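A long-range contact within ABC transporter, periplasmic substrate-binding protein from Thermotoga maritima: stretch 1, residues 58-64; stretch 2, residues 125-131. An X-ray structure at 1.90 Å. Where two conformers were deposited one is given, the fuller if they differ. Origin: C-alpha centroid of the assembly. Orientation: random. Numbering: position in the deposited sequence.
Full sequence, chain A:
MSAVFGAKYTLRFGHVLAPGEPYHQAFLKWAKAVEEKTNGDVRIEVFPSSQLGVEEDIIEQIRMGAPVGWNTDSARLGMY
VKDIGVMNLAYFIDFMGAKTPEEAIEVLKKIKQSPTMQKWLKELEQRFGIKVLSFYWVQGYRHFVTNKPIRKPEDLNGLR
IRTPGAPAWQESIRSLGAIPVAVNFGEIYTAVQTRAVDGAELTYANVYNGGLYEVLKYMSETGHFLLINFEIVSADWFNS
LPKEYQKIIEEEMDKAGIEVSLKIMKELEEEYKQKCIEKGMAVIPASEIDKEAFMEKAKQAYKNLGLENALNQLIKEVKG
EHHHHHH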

ATOM      1  N   ILE A  58       1.853   1.894  16.674  1.00 48.54           N
ATOM      2  CA  ILE A  58       3.096   2.063  15.908  1.00 47.77           C
ATOM      3  C   ILE A  58       3.521   3.534  15.766  1.00 46.92           C
ATOM      4  O   ILE A  58       4.707   3.843  15.800  1.00 46.96           O
ATOM      5  CB  ILE A  58       3.021   1.358  14.509  1.00 47.68           C
ATOM      6  CG1 ILE A  58       2.034   2.057  13.559  1.00 47.88           C
ATOM      7  CG2 ILE A  58       2.662  -0.126  14.673  1.00 47.22           C
ATOM      8  CD1 ILE A  58       1.959   1.429  12.170  1.00 47.64           C
ATOM      9  N   ILE A  59       2.554   4.431  15.628  1.00 46.16           N
ATOM     10  CA  ILE A  59       2.848   5.857  15.480  1.00 46.00           C
ATOM     11  C   ILE A  59       3.357   6.454  16.783  1.00 45.47           C
ATOM     12  O   ILE A  59       4.244   7.296  16.772  1.00 45.10           O
ATOM     13  CB  ILE A  59       1.596   6.655  14.991  1.00 45.97           C
ATOM     14  CG1 ILE A  59       1.143   6.151  13.616  1.00 45.85           C
ATOM     15  CG2 ILE A  59       1.875   8.169  14.954  1.00 46.05           C
ATOM     16  CD1 ILE A  59       2.238   6.146  12.564  1.00 44.88           C
ATOM     17  N   GLU A  60       2.799   6.014  17.906  1.00 45.36           N
ATOM     18  CA  GLU A  60       3.199   6.544  19.207  1.00 44.87           C
ATOM     19  C   GLU A  60       4.680   6.238  19.505  1.00 44.11           C
ATOM     20  O   GLU A  60       5.360   7.034  20.139  1.00 43.81           O
ATOM     21  CB  GLU A  60       2.264   6.031  20.316  1.00 45.36           C
ATOM     22  CG  GLU A  60       2.286   6.847  21.636  1.00 46.86           C
ATOM     23  CD  GLU A  60       1.849   8.326  21.487  1.00 50.50           C
ATOM     24  OE1 GLU A  60       2.717   9.190  21.195  1.00 52.59           O
ATOM     25  OE2 GLU A  60       0.646   8.632  21.698  1.00 52.82           O
ATOM     26  N   GLN A  61       5.175   5.105  19.008  1.00 43.25           N
ATOM     27  CA  GLN A  61       6.591   4.750  19.116  1.00 42.57           C
ATOM     28  C   GLN A  61       7.468   5.683  18.287  1.00 41.89           C
ATOM     29  O   GLN A  61       8.488   6.176  18.765  1.00 41.69           O
ATOM     30  CB  GLN A  61       6.806   3.311  18.653  1.00 42.63           C
ATOM     31  CG  GLN A  61       6.092   2.299  19.512  1.00 42.71           C
ATOM     32  CD  GLN A  61       6.132   0.895  18.962  1.00 42.29           C
ATOM     33  OE1 GLN A  61       5.088   0.298  18.706  1.00 43.25           O
ATOM     34  NE2 GLN A  61       7.332   0.349  18.793  1.00 42.31           N
ATOM     35  N   ILE A  62       7.055   5.910  17.040  1.00 41.27           N
ATOM     36  CA  ILE A  62       7.689   6.895  16.142  1.00 41.07           C
ATOM     37  C   ILE A  62       7.747   8.296  16.789  1.00 40.67           C
ATOM     38  O   ILE A  62       8.778   8.955  16.749  1.00 40.31           O
ATOM     39  CB  ILE A  62       6.927   6.982  14.771  1.00 40.83           C
ATOM     40  CG1 ILE A  62       6.968   5.636  14.020  1.00 40.51           C
ATOM     41  CG2 ILE A  62       7.469   8.114  13.907  1.00 40.53           C
ATOM     42  CD1 ILE A  62       8.294   5.287  13.430  1.00 39.85           C
ATOM     43  N   ARG A  63       6.626   8.730  17.369  1.00 40.67           N
ATOM     44  CA  ARG A  63       6.545  10.016  18.084  0.50 40.61           C
ATOM     45  C   ARG A  63       7.485  10.032  19.302  1.00 40.62           C
ATOM     46  O   ARG A  63       8.143  11.038  19.577  1.00 40.80           O
ATOM     47  CB  ARG A  63       5.095  10.303  18.527  0.50 40.75           C
ATOM     48  CG  ARG A  63       4.606  11.730  18.264  0.50 40.65           C
ATOM     49  CD  ARG A  63       5.139  12.741  19.268  0.50 40.94           C
ATOM     50  NE  ARG A  63       4.931  14.123  18.823  0.50 40.67           N
ATOM     51  CZ  ARG A  63       5.804  14.849  18.123  0.50 40.57           C
ATOM     52  NH1 ARG A  63       6.985  14.353  17.758  0.50 40.93           N
ATOM     53  NH2 ARG A  63       5.495  16.092  17.782  0.50 40.48           N
HETATM   54  N   MSE A  64       7.544   8.903  20.009  0.50 40.63           N
HETATM   55  CA  MSE A  64       8.396   8.739  21.189  0.50 40.54           C
HETATM   56  C   MSE A  64       9.909   8.764  20.877  0.50 39.46           C
HETATM   57  O   MSE A  64      10.728   8.874  21.795  0.50 39.52           O
HETATM   58  CB  MSE A  64       8.030   7.431  21.920  0.50 40.99           C
HETATM   59  CG  MSE A  64       6.747   7.509  22.758  0.50 41.91           C
HETATM   60 SE   MSE A  64       5.841   5.777  23.084  0.40 45.50          SE
HETATM   61  CE  MSE A  64       4.423   6.455  24.263  0.50 43.07           C
ATOM     62  N   GLU A 125       6.731  15.390   9.734  1.00 35.58           N
ATOM     63  CA  GLU A 125       7.956  15.420  10.505  1.00 36.31           C
ATOM     64  C   GLU A 125       7.864  16.385  11.693  1.00 36.29           C
ATOM     65  O   GLU A 125       8.104  15.987  12.836  1.00 36.34           O
ATOM     66  CB  GLU A 125       9.111  15.799   9.588  1.00 36.29           C
ATOM     67  CG  GLU A 125      10.493  15.660  10.199  1.00 36.97           C
ATOM     68  CD  GLU A 125      11.555  15.419   9.149  1.00 38.59           C
ATOM     69  OE1 GLU A 125      11.269  15.675   7.945  1.00 43.05           O
ATOM     70  OE2 GLU A 125      12.673  14.966   9.509  1.00 41.77           O
ATOM     71  N   GLN A 126       7.506  17.639  11.418  1.00 35.91           N
ATOM     72  CA  GLN A 126       7.456  18.684  12.447  1.00 36.03           C
ATOM     73  C   GLN A 126       6.323  18.504  13.447  1.00 35.79           C
ATOM     74  O   GLN A 126       6.557  18.525  14.653  1.00 36.33           O
ATOM     75  CB  GLN A 126       7.359  20.078  11.810  1.00 35.92           C
ATOM     76  CG  GLN A 126       8.595  20.453  11.019  1.00 36.37           C
ATOM     77  CD  GLN A 126       8.546  21.863  10.414  1.00 37.28           C
ATOM     78  OE1 GLN A 126       7.476  22.478  10.279  1.00 39.32           O
ATOM     79  NE2 GLN A 126       9.718  22.372  10.035  1.00 37.21           N
ATOM     80  N   ARG A 127       5.097  18.343  12.967  1.00 35.29           N
ATOM     81  CA  ARG A 127       3.957  18.207  13.870  1.00 35.37           C
ATOM     82  C   ARG A 127       3.871  16.850  14.557  1.00 34.42           C
ATOM     83  O   ARG A 127       3.368  16.768  15.680  1.00 34.72           O
ATOM     84  CB  ARG A 127       2.640  18.475  13.139  1.00 35.75           C
ATOM     85  CG  ARG A 127       2.460  19.929  12.741  1.00 37.82           C
ATOM     86  CD  ARG A 127       1.238  20.142  11.845  1.00 39.20           C
ATOM     87  NE  ARG A 127      -0.016  20.132  12.602  1.00 43.18           N
ATOM     88  CZ  ARG A 127      -0.502  21.160  13.309  1.00 45.54           C
ATOM     89  NH1 ARG A 127       0.156  22.328  13.399  1.00 46.91           N
ATOM     90  NH2 ARG A 127      -1.665  21.020  13.947  1.00 45.66           N
ATOM     91  N   PHE A 128       4.331  15.790  13.891  1.00 32.89           N
ATOM     92  CA  PHE A 128       4.109  14.429  14.385  1.00 31.98           C
ATOM     93  C   PHE A 128       5.367  13.587  14.582  1.00 30.96           C
ATOM     94  O   PHE A 128       5.271  12.468  15.077  1.00 31.39           O
ATOM     95  CB  PHE A 128       3.132  13.687  13.459  1.00 31.99           C
ATOM     96  CG  PHE A 128       1.818  14.416  13.256  1.00 32.31           C
ATOM     97  CD1 PHE A 128       0.765  14.255  14.161  1.00 33.02           C
ATOM     98  CD2 PHE A 128       1.641  15.273  12.177  1.00 32.07           C
ATOM     99  CE1 PHE A 128      -0.448  14.934  13.986  1.00 32.01           C
ATOM    100  CE2 PHE A 128       0.435  15.956  11.994  1.00 32.01           C
ATOM    101  CZ  PHE A 128      -0.610  15.781  12.899  1.00 32.23           C
ATOM    102  N   GLY A 129       6.539  14.092  14.213  1.00 29.42           N
ATOM    103  CA  GLY A 129       7.768  13.317  14.375  1.00 29.05           C
ATOM    104  C   GLY A 129       7.937  12.133  13.434  1.00 28.54           C
ATOM    105  O   GLY A 129       8.798  11.270  13.664  1.00 28.71           O
ATOM    106  N   ILE A 130       7.140  12.094  12.360  1.00 27.44           N
ATOM    107  CA  ILE A 130       7.184  10.992  11.390  1.00 27.01           C
ATOM    108  C   ILE A 130       8.043  11.378  10.198  1.00 25.61           C
ATOM    109  O   ILE A 130       7.755  12.352   9.518  1.00 24.94           O
ATOM    110  CB  ILE A 130       5.781  10.642  10.865  1.00 26.70           C
ATOM    111  CG1 ILE A 130       4.873  10.186  12.011  1.00 27.08           C
ATOM    112  CG2 ILE A 130       5.862   9.553   9.766  1.00 27.06           C
ATOM    113  CD1 ILE A 130       3.386  10.228  11.667  1.00 27.02           C
ATOM    114  N   LYS A 131       9.092  10.608   9.953  1.00 24.55           N
ATOM    115  CA  LYS A 131       9.924  10.770   8.778  1.00 24.11           C
ATOM    116  C   LYS A 131       9.553   9.686   7.750  1.00 24.03           C
ATOM    117  O   LYS A 131       9.646   8.484   8.041  1.00 24.12           O
ATOM    118  CB  LYS A 131      11.401  10.653   9.170  1.00 24.35           C
ATOM    119  CG  LYS A 131      12.407  10.569   8.035  1.00 25.20           C
ATOM    120  CD  LYS A 131      12.417  11.844   7.212  1.00 27.01           C
ATOM    121  CE  LYS A 131      13.316  11.712   6.015  1.00 27.63           C
ATOM    122  NZ  LYS A 131      13.348  12.974   5.230  1.00 28.00           N
TER
HETATM  123  O   HOH W   1      10.523  11.426  16.120  1.00 37.16           O

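The helix carrying Ile 59, Ile 62 and Arg 63 packs against the turn where a second helix gives way to a strand, and these three residues make every contact. The closest CA atoms are those of Arg 63 and Gly 129, 5.1 Å apart. Ile 62 points its CA-to-CB bond toward the second stretch. With chi1 and chi2 both m, its CG2 branch is set against the turn, 3.4 Å from Gly 129 O and 3.8 Å from Ile 130 CG1, while CD1 extends elsewhere. Ile 130 leaves its backbone sideways, but its m,t rotamer carries CD1 back to the helix, where it lies 4.2 Å from Ile 59 CG2. Ile 59, one helical turn before Arg 63, is also m,m; these three buried isoleucines form the apolar part of the contact.

Arg 63 supplies the polar edge and the largest covered area. Its CA-to-CB bond points sideways; chi1, at -135°, lies between wells, and with chi2 m and chi3 t the chain reaches across the turn. Arg 63 CG passes 3.3 Å from Phe 128 O, and the guanidinium lies with one face over Phe 128 C. Arg 63 NH2 comes within 3.1 Å of Arg 127 O, but the angle is poor and no hydrogen bond forms; this is close polar packing, in one of two deposited conformers. The Phe 128 ring leads away, so that residue meets Arg 63 through its backbone.

Gly 129 leaves helical geometry with positive phi (71°), which favours glycine, although its N still bonds to Glu 125 O at 2.8 Å. An ideal CB here would point toward the helix and fall 2.6 Å from Arg 63 NH1, a clash with this conformer. No direct hydrogen bond joins the stretches; instead, one water donates to both Ile 62 O (3.1 Å) and Gly 129 O (3.0 Å).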